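Cif-like 1 (Burkholderia cenocepacia, PDB 7JQY) belongs to the Cif-like epoxide hydrolases of the alpha/beta hydrolase fold and probably opens epoxides with water to give vicinal diols. Local coordinates at residues 20-25 with 67-72; 77-82 with 110-115; 147-150 with 154-157; 250-255 with 265-270. The protein carries 1 engineered substitution. One frame throughout, in Å; residues are numbered along the deposited sequence.

Contact 1: residues 20-25 with 67-72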
# COMPACT_ATOMS: atom_id res chain seq x y z
N ALA B 20 13.02 34.61 12.47
CA ALA B 20 13.70 34.58 13.77
C ALA B 20 12.92 35.35 14.82
O ALA B 20 12.39 36.43 14.56
CB ALA B 20 15.10 35.18 13.63
N GLY B 21 12.80 34.76 16.02
CA GLY B 21 12.11 35.40 17.12
C GLY B 21 10.61 35.22 17.15
O GLY B 21 9.97 35.67 18.11
N PHE B 22 10.03 34.61 16.12
CA PHE B 22 8.58 34.44 16.08
C PHE B 22 8.06 33.65 17.29
O PHE B 22 6.99 33.96 17.82
CB PHE B 22 8.18 33.74 14.78
CG PHE B 22 6.70 33.77 14.48
CD1 PHE B 22 5.84 32.89 15.12
CD2 PHE B 22 6.18 34.65 13.54
CE1 PHE B 22 4.48 32.90 14.84
CE2 PHE B 22 4.83 34.67 13.26
CZ PHE B 22 3.97 33.80 13.91
N GLU B 23 8.82 32.64 17.73
CA GLU B 23 8.33 31.73 18.78
C GLU B 23 8.07 32.45 20.10
O GLU B 23 7.12 32.10 20.81
CB GLU B 23 9.31 30.59 19.00
CG GLU B 23 9.21 29.47 17.98
CD GLU B 23 10.08 29.72 16.76
OE1 GLU B 23 10.62 30.84 16.61
OE2 GLU B 23 10.25 28.77 15.96
N ARG B 24 8.90 33.43 20.44
CA ARG B 24 8.80 34.11 21.72
C ARG B 24 7.73 35.18 21.69
O ARG B 24 7.34 35.69 22.75
CB ARG B 24 10.15 34.73 22.10
CG ARG B 24 11.18 33.70 22.39
CD ARG B 24 11.01 33.23 23.82
NE ARG B 24 11.22 31.79 23.98
CZ ARG B 24 10.26 30.87 23.94
NH1 ARG B 24 8.99 31.21 23.73
NH2 ARG B 24 10.58 29.59 24.11
N ARG B 25 7.25 35.54 20.51
CA ARG B 25 6.27 36.62 20.40
C ARG B 25 4.81 36.25 20.08
O ARG B 25 3.92 37.08 20.28
CB ARG B 25 6.75 37.67 19.39
CG ARG B 25 7.99 38.43 19.84
CD ARG B 25 8.40 39.47 18.80
NE ARG B 25 7.31 40.37 18.47
CZ ARG B 25 7.05 41.51 19.12
NH1 ARG B 25 6.03 42.27 18.74
NH2 ARG B 25 7.81 41.88 20.14
N VAL B 67 4.33 38.37 7.85
CA VAL B 67 3.59 39.62 7.96
C VAL B 67 3.27 39.96 9.41
O VAL B 67 3.37 41.12 9.81
CB VAL B 67 2.31 39.53 7.11
CG1 VAL B 67 1.39 40.71 7.39
CG2 VAL B 67 2.67 39.50 5.62
N MET B 68 2.93 38.96 10.23
CA MET B 68 2.52 39.23 11.61
C MET B 68 3.58 39.91 12.47
O MET B 68 3.19 40.72 13.34
CB MET B 68 2.06 37.93 12.28
CG MET B 68 0.98 37.22 11.50
SD MET B 68 0.92 35.44 11.83
CE MET B 68 0.50 35.44 13.57
N PRO B 69 4.88 39.61 12.35
CA PRO B 69 5.85 40.34 13.20
C PRO B 69 5.84 41.84 12.97
O PRO B 69 5.77 42.62 13.94
CB PRO B 69 7.19 39.71 12.80
CG PRO B 69 6.85 38.37 12.29
CD PRO B 69 5.54 38.54 11.59
N ALA B 70 5.91 42.28 11.71
CA ALA B 70 5.95 43.71 11.41
C ALA B 70 4.66 44.41 11.84
O ALA B 70 4.69 45.55 12.30
CB ALA B 70 6.22 43.94 9.93
N LEU B 71 3.51 43.73 11.70
CA LEU B 71 2.25 44.32 12.15
C LEU B 71 2.25 44.51 13.66
O LEU B 71 1.86 45.57 14.17
CB LEU B 71 1.07 43.44 11.73
CG LEU B 71 0.66 43.47 10.27
CD1 LEU B 71 -0.49 42.52 10.03
CD2 LEU B 71 0.28 44.90 9.88
N ALA B 72 2.72 43.51 14.39
CA ALA B 72 2.72 43.59 15.84
C ALA B 72 3.77 44.56 16.36
O ALA B 72 3.61 45.11 17.46
CB ALA B 72 2.94 42.20 16.44
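Phe22 reaches across to Met68 with the para end of its ring: CZ lies 3.9 Å from Met68 CE and 4.0 Å from Met68 SD. The sulfur is 5.3 Å from the ring centroid and 89° off the ring normal, and the terminal methyl also lies close to the ring plane, so the thioether meets the phenyl group at its edge. Both torsion patterns serve this approach. The Phe22 ring swings out from its short turn because CG stands anti to the backbone N (chi1 -168°), while the bend at Met68's last torsion (chi3 63°) turns the methyl back so that it, like the sulfur, lies beside CZ. At another part of the same ring, Pro69 CG comes obliquely to within 4.0 Å of Phe22 CD2, the two side chains crossing at about a right angle. Three residues on, Arg25 reaches Ala72 near the end of helix 68-73. Its chain, bent about the CG-CD bond, carries NH1 to 3.9 Å from Ala72 CB, which lies at the edge of the guanidinium group and near its plane; this is a van der Waals touch with no polar bond. The Phe22 ring is also stacked with Phe26, and Met68 also packs against Val78 and Ala80 of strand 77-82 and against Trp61. Backbone hydrogen bonds link Glu23 to the second subunit, placing the N-terminal turn near an interface of the octamer. A Met-aromatic contact thus anchors this N-terminal turn on helix 68-73, which covers the central sheet of the alpha/beta hydrolase fold.

Contact 2: residues 77-82 with 110-115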
# COMPACT_ATOMS: atom_id res chain seq x y z
N ARG B 77 -2.59 44.46 17.32
CA ARG B 77 -2.91 43.18 17.95
C ARG B 77 -3.26 42.19 16.85
O ARG B 77 -4.39 42.17 16.35
CB ARG B 77 -4.04 43.35 18.96
CG ARG B 77 -4.28 42.14 19.86
CD ARG B 77 -5.48 42.40 20.77
NE ARG B 77 -5.88 41.23 21.53
CZ ARG B 77 -7.02 41.14 22.21
NH1 ARG B 77 -7.87 42.16 22.21
NH2 ARG B 77 -7.31 40.04 22.88
N VAL B 78 -2.31 41.34 16.49
CA VAL B 78 -2.47 40.44 15.35
C VAL B 78 -3.22 39.18 15.77
O VAL B 78 -2.90 38.56 16.80
CB VAL B 78 -1.12 40.09 14.72
CG1 VAL B 78 -1.34 39.38 13.39
CG2 VAL B 78 -0.29 41.36 14.50
N VAL B 79 -4.22 38.81 14.98
CA VAL B 79 -4.99 37.59 15.18
C VAL B 79 -5.06 36.87 13.83
O VAL B 79 -5.86 37.24 12.97
CB VAL B 79 -6.40 37.87 15.72
CG1 VAL B 79 -7.19 36.56 15.85
CG2 VAL B 79 -6.32 38.59 17.05
N ALA B 80 -4.24 35.83 13.66
CA ALA B 80 -4.27 35.00 12.46
C ALA B 80 -5.04 33.74 12.80
O ALA B 80 -4.62 32.96 13.66
CB ALA B 80 -2.86 34.67 11.98
N VAL B 81 -6.17 33.54 12.13
CA VAL B 81 -7.15 32.52 12.50
C VAL B 81 -7.10 31.37 11.49
O VAL B 81 -7.04 31.60 10.28
CB VAL B 81 -8.57 33.12 12.55
CG1 VAL B 81 -9.56 32.11 13.11
CG2 VAL B 81 -8.57 34.40 13.36
N ASP B 82 -7.13 30.14 12.00
CA ASP B 82 -7.52 28.99 11.19
C ASP B 82 -9.04 28.99 11.13
O ASP B 82 -9.69 28.68 12.14
CB ASP B 82 -7.01 27.68 11.79
CG ASP B 82 -5.50 27.48 11.63
OD1 ASP B 82 -4.89 28.08 10.70
OD2 ASP B 82 -4.92 26.70 12.43
N HIS B 110 -15.35 39.08 19.10
CA HIS B 110 -16.13 39.55 20.24
C HIS B 110 -15.68 38.88 21.53
O HIS B 110 -15.66 39.52 22.58
CB HIS B 110 -17.61 39.34 19.97
CG HIS B 110 -18.16 40.26 18.92
ND1 HIS B 110 -19.48 40.68 18.91
CD2 HIS B 110 -17.57 40.86 17.86
CE1 HIS B 110 -19.67 41.49 17.88
NE2 HIS B 110 -18.52 41.62 17.23
N GLN B 111 -15.28 37.61 21.47
CA GLN B 111 -14.79 36.94 22.67
C GLN B 111 -13.46 37.52 23.13
O GLN B 111 -13.16 37.45 24.33
CB GLN B 111 -14.62 35.44 22.43
CG GLN B 111 -15.89 34.63 22.47
CD GLN B 111 -15.60 33.15 22.61
OE1 GLN B 111 -14.46 32.76 22.83
NE2 GLN B 111 -16.63 32.33 22.45
N LEU B 112 -12.69 38.11 22.23
CA LEU B 112 -11.43 38.72 22.62
C LEU B 112 -11.60 40.15 23.09
O LEU B 112 -10.61 40.83 23.36
CB LEU B 112 -10.44 38.68 21.45
CG LEU B 112 -9.96 37.28 21.08
CD1 LEU B 112 -8.98 37.31 19.94
CD2 LEU B 112 -9.34 36.63 22.30
N GLY B 113 -12.84 40.62 23.22
CA GLY B 113 -13.09 41.93 23.75
C GLY B 113 -13.08 43.04 22.74
O GLY B 113 -13.20 44.21 23.11
N ALA B 114 -12.90 42.73 21.46
CA ALA B 114 -12.84 43.78 20.46
C ALA B 114 -14.19 43.95 19.77
O ALA B 114 -15.03 43.04 19.73
CB ALA B 114 -11.76 43.48 19.42
N THR B 115 -14.34 45.11 19.17
CA THR B 115 -15.50 45.42 18.34
C THR B 115 -15.12 46.02 17.00
O THR B 115 -15.88 45.85 16.04
CB THR B 115 -16.49 46.37 19.05
OG1 THR B 115 -15.77 47.41 19.73
CG2 THR B 115 -17.36 45.62 20.04
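Leu112 O is gripped by both terminal nitrogens of Arg77. The sounder bond comes from Arg77 NH1, 3.3 Å from Leu112 O with an N-H...O angle of 149°; Arg77 NH2 adds a weak one to Leu112 O at 3.4 Å. The oxygen lies near the guanidinium plane, so the forked end of the arginine faces it edge-on, although NH1 is tilted 30° from the carbonyl plane. An extended chain from CG to NE gives Arg77 the span to cross from the strand to the end of the helix. The same NH2 also lies against the leucine side chain, 3.7 Å from Leu112 CB. The isobutyl group runs past Val79 in the opposite direction, and its CD1 settles 4.1 Å from Val79 CG2. Tyr40 of strand 37-43 touches both Val79 and Leu112. Immediately after the leucine, Gly113 takes a positive phi (88°), and its N bonds to His110 O at 3.1 Å. This is the C-prime glycine of a Schellman motif, which ends helix 98-111 within the beta-alpha-beta crossover joining strands 77-82 and 117-122, which lie either side of strand 50-54 in the alpha/beta hydrolase sheet.

Contact 3: residues 147-150 with 154-157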
# COMPACT_ATOMS: atom_id res chain seq x y z
N ASP B 147 -5.30 38.88 -3.88
CA ASP B 147 -4.99 37.75 -4.75
C ASP B 147 -6.16 37.15 -5.54
O ASP B 147 -5.96 36.74 -6.68
CB ASP B 147 -4.32 36.64 -3.92
CG ASP B 147 -2.97 37.08 -3.36
OD1 ASP B 147 -2.29 37.86 -4.05
OD2 ASP B 147 -2.60 36.66 -2.24
N VAL B 148 -7.35 37.07 -4.95
CA VAL B 148 -8.44 36.30 -5.54
C VAL B 148 -9.71 37.15 -5.62
O VAL B 148 -9.99 37.92 -4.69
CB VAL B 148 -8.69 35.02 -4.72
CG1 VAL B 148 -9.87 34.20 -5.28
CG2 VAL B 148 -7.44 34.16 -4.68
N PRO B 149 -10.48 37.07 -6.71
CA PRO B 149 -11.79 37.72 -6.74
C PRO B 149 -12.82 36.95 -5.93
O PRO B 149 -12.74 35.72 -5.79
CB PRO B 149 -12.16 37.71 -8.22
CG PRO B 149 -11.45 36.47 -8.74
CD PRO B 149 -10.15 36.42 -8.00
N VAL B 150 -13.83 37.67 -5.44
CA VAL B 150 -14.86 37.03 -4.62
C VAL B 150 -16.05 36.68 -5.50
O VAL B 150 -16.23 37.29 -6.57
CB VAL B 150 -15.29 37.91 -3.43
CG1 VAL B 150 -14.07 38.40 -2.66
CG2 VAL B 150 -16.15 39.07 -3.87
N ARG B 154 -17.99 40.42 -11.61
CA ARG B 154 -17.89 39.98 -13.00
C ARG B 154 -16.52 39.40 -13.29
O ARG B 154 -16.41 38.49 -14.11
CB ARG B 154 -18.22 41.12 -13.97
CG ARG B 154 -17.69 42.48 -13.62
CD ARG B 154 -18.56 43.55 -14.27
NE ARG B 154 -17.79 44.71 -14.70
CZ ARG B 154 -17.21 44.81 -15.89
NH1 ARG B 154 -16.53 45.91 -16.20
NH2 ARG B 154 -17.30 43.82 -16.77
N ILE B 155 -15.50 39.82 -12.54
CA ILE B 155 -14.21 39.14 -12.64
C ILE B 155 -14.38 37.67 -12.27
O ILE B 155 -13.81 36.78 -12.92
CB ILE B 155 -13.17 39.83 -11.74
CG1 ILE B 155 -13.06 41.31 -12.07
CG2 ILE B 155 -11.82 39.14 -11.86
CD1 ILE B 155 -12.39 41.61 -13.42
N TRP B 156 -15.19 37.40 -11.25
CA TRP B 156 -15.48 36.02 -10.88
C TRP B 156 -16.29 35.32 -11.97
O TRP B 156 -15.98 34.18 -12.36
CB TRP B 156 -16.23 35.98 -9.54
CG TRP B 156 -16.75 34.64 -9.14
CD1 TRP B 156 -17.94 34.08 -9.51
CD2 TRP B 156 -16.11 33.69 -8.27
NE1 TRP B 156 -18.08 32.84 -8.94
CE2 TRP B 156 -16.97 32.57 -8.17
CE3 TRP B 156 -14.90 33.67 -7.58
CZ2 TRP B 156 -16.65 31.45 -7.40
CZ3 TRP B 156 -14.59 32.56 -6.81
CH2 TRP B 156 -15.46 31.46 -6.73
N ASP B 157 -17.33 35.98 -12.48
CA ASP B 157 -18.19 35.35 -13.47
C ASP B 157 -17.49 35.17 -14.81
O ASP B 157 -17.81 34.22 -15.54
CB ASP B 157 -19.49 36.15 -13.64
CG ASP B 157 -20.41 36.01 -12.43
OD1 ASP B 157 -20.86 37.04 -11.90
OD2 ASP B 157 -20.67 34.86 -12.00
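The bend that leads from strand 140-146 into helix 154-161 brings Pro149 and Val150 back against Ile155 and Trp156 in the first turn of that helix. Trp156 and Pro149 carry much of the contact, and the indole meets backbone oxygens. Pro149 O lies at the edge of the indole, near its plane, 3.5 Å from Trp156 CE3. Val150 O approaches obliquely, 3.2 Å from Trp156 CB and 3.7 Å from Trp156 CG. With CG anti to the backbone N (chi1 172°) and the ring turned by a chi2 of -85°, the six-membered ring is laid back along the incoming loop. As in related epoxide hydrolases, the chain probably leaves the core after this strand toward a helical cap, and helix 154-161 is the first helix after the strand. The indole N-H is satisfied elsewhere: Trp156 NE1 hydrogen-bonds Glu235 OE2, and Phe231 meets the ring edge-to-face, both from helix 231-241. Thr153 OG1 is bonded to both Val150 O and Trp156 N, tying the bend to the start of the helix. Beside the indole, the Ile155 methyl branch CG2 touches the proline ring, 3.9 Å from Pro149 CB and 4.1 Å from Pro149 CG, the two side chains crossing at about a right angle. Met266 of helix 262-268 packs on Pro149, Val150 and Ile155 alike.

Contact 4: residues 250-255 with 265-270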
# COMPACT_ATOMS: atom_id res chain seq x y z
N VAL B 250 -10.88 50.46 1.36
CA VAL B 250 -10.54 49.12 0.90
C VAL B 250 -9.26 49.19 0.09
O VAL B 250 -9.06 50.11 -0.71
CB VAL B 250 -11.68 48.51 0.05
CG1 VAL B 250 -11.25 47.18 -0.54
CG2 VAL B 250 -12.94 48.37 0.90
N LEU B 251 -8.37 48.22 0.32
CA LEU B 251 -7.12 48.07 -0.41
C LEU B 251 -7.15 46.74 -1.15
O LEU B 251 -7.55 45.72 -0.57
CB LEU B 251 -5.92 48.12 0.54
CG LEU B 251 -4.54 47.76 -0.02
CD1 LEU B 251 -4.03 48.82 -0.97
CD2 LEU B 251 -3.54 47.52 1.12
N ALA B 252 -6.79 46.76 -2.43
CA ALA B 252 -6.76 45.57 -3.28
C ALA B 252 -5.34 45.33 -3.79
O ALA B 252 -4.72 46.24 -4.34
CB ALA B 252 -7.72 45.72 -4.47
N LEU B 253 -4.84 44.10 -3.60
CA LEU B 253 -3.47 43.76 -3.98
C LEU B 253 -3.42 42.39 -4.66
O LEU B 253 -4.16 41.48 -4.29
CB LEU B 253 -2.54 43.73 -2.76
CG LEU B 253 -2.44 44.99 -1.90
CD1 LEU B 253 -1.69 44.67 -0.61
CD2 LEU B 253 -1.75 46.10 -2.67
N ALA B 254 -2.52 42.26 -5.63
CA ALA B 254 -2.29 40.98 -6.31
C ALA B 254 -0.97 41.04 -7.06
O ALA B 254 -0.42 42.12 -7.30
CB ALA B 254 -3.45 40.63 -7.25
N GLY B 255 -0.45 39.86 -7.40
CA GLY B 255 0.81 39.80 -8.12
C GLY B 255 0.62 40.00 -9.62
O GLY B 255 -0.40 39.62 -10.20
N ASP B 265 -9.96 45.91 -10.11
CA ASP B 265 -11.27 46.00 -10.76
C ASP B 265 -12.35 45.28 -9.95
O ASP B 265 -13.47 45.79 -9.80
CB ASP B 265 -11.20 45.40 -12.16
CG ASP B 265 -10.08 46.00 -12.99
OD1 ASP B 265 -9.61 45.33 -13.94
OD2 ASP B 265 -9.64 47.13 -12.67
N MET B 266 -12.03 44.09 -9.44
CA MET B 266 -13.01 43.32 -8.69
C MET B 266 -13.47 44.08 -7.45
O MET B 266 -14.66 44.09 -7.13
CB MET B 266 -12.40 41.97 -8.31
CG MET B 266 -13.32 41.06 -7.54
SD MET B 266 -13.25 41.29 -5.76
CE MET B 266 -11.50 41.40 -5.43
N ALA B 267 -12.53 44.73 -6.77
CA ALA B 267 -12.87 45.44 -5.54
C ALA B 267 -13.75 46.65 -5.80
O ALA B 267 -14.55 47.03 -4.94
CB ALA B 267 -11.60 45.86 -4.81
N ARG B 268 -13.61 47.28 -6.98
CA ARG B 268 -14.38 48.48 -7.26
C ARG B 268 -15.84 48.18 -7.52
O ARG B 268 -16.67 49.10 -7.44
CB ARG B 268 -13.79 49.22 -8.46
CG ARG B 268 -12.50 49.93 -8.16
CD ARG B 268 -12.14 50.82 -9.32
NE ARG B 268 -10.92 51.57 -9.08
CZ ARG B 268 -9.87 51.56 -9.90
NH1 ARG B 268 -9.92 50.84 -11.02
NH2 ARG B 268 -8.79 52.28 -9.60
N GLU B 269 -16.20 46.92 -7.78
CA GLU B 269 -17.61 46.56 -7.82
C GLU B 269 -18.20 46.38 -6.43
O GLU B 269 -19.43 46.34 -6.30
CB GLU B 269 -17.84 45.26 -8.60
CG GLU B 269 -16.81 44.93 -9.65
CD GLU B 269 -17.07 43.57 -10.28
OE1 GLU B 269 -16.09 42.92 -10.74
OE2 GLU B 269 -18.24 43.14 -10.30
N LEU B 270 -17.36 46.32 -5.38
CA LEU B 270 -17.82 46.00 -4.04
C LEU B 270 -17.80 47.17 -3.08
O LEU B 270 -18.52 47.15 -2.09
CB LEU B 270 -16.94 44.90 -3.42
CG LEU B 270 -16.53 43.68 -4.23
CD1 LEU B 270 -15.34 43.01 -3.59
CD2 LEU B 270 -17.66 42.72 -4.29
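No ring, amide or other flat side chain enters between Ala252 and Ala267, so there are neither faces nor edges to match; the contact is made by methyl groups. Ala252 CB and Ala267 CB stand 3.9 Å apart, each carried on a bond that points toward the other segment. Such small side chains let the helix lie close on the strand, and the CA atoms of Ala252 and Ala267 are 6.5 Å apart. Two residues back along the strand, Val250 comes up on the same side and offers its CG1 branch to the same methyl, with Val250 CG1 4.5 Å from Ala267 CB. CG1 is the branch anti to the valine backbone N (chi1 174°). Ala267 CB is therefore shared between two strand residues, closer to the alanine than to the valine. Strand 250-255, helix 262-268 and strand 274-279 form a beta-alpha-beta unit at one border of the alpha/beta hydrolase sheet, and the touching methyls seat its helix on its first strand. The second strand is engaged as well: Val274 touches Ala267, while Arg275 is backbone-bonded to Val250 and Ala252 and reaches Val250 O with NH1. Leu251 and Leu253 project to the other side of the sheet, onto helix 291-303. Beyond the contact, Leu270 N bonds to Ala267 O at 2.9 Å, using the carbonyl of the very alanine whose methyl faces the strand.

Contacts 1 and 2 lie toward one border of the sheet and share strand 77-82: Val78 and Ala80 receive Met68 of contact 1, whereas Arg77 and Val79 serve contact 2. Contacts 3 and 4 sit together near the other border, their centres about 9 Å apart, joined by a probable hydrogen bond from Asp147 N to Leu253 O and by Glu269 OE2 at Arg154 N. Contact 4 is wholly buried and aliphatic. Contact 1, also largely buried, adds sulfur and an aromatic ring, with an exposed arginine at its margin. Contacts 2 and 3 are partly buried and use backbone carbonyls, hydrogen-bonded by arginine in contact 2 but packed against indole carbons in contact 3.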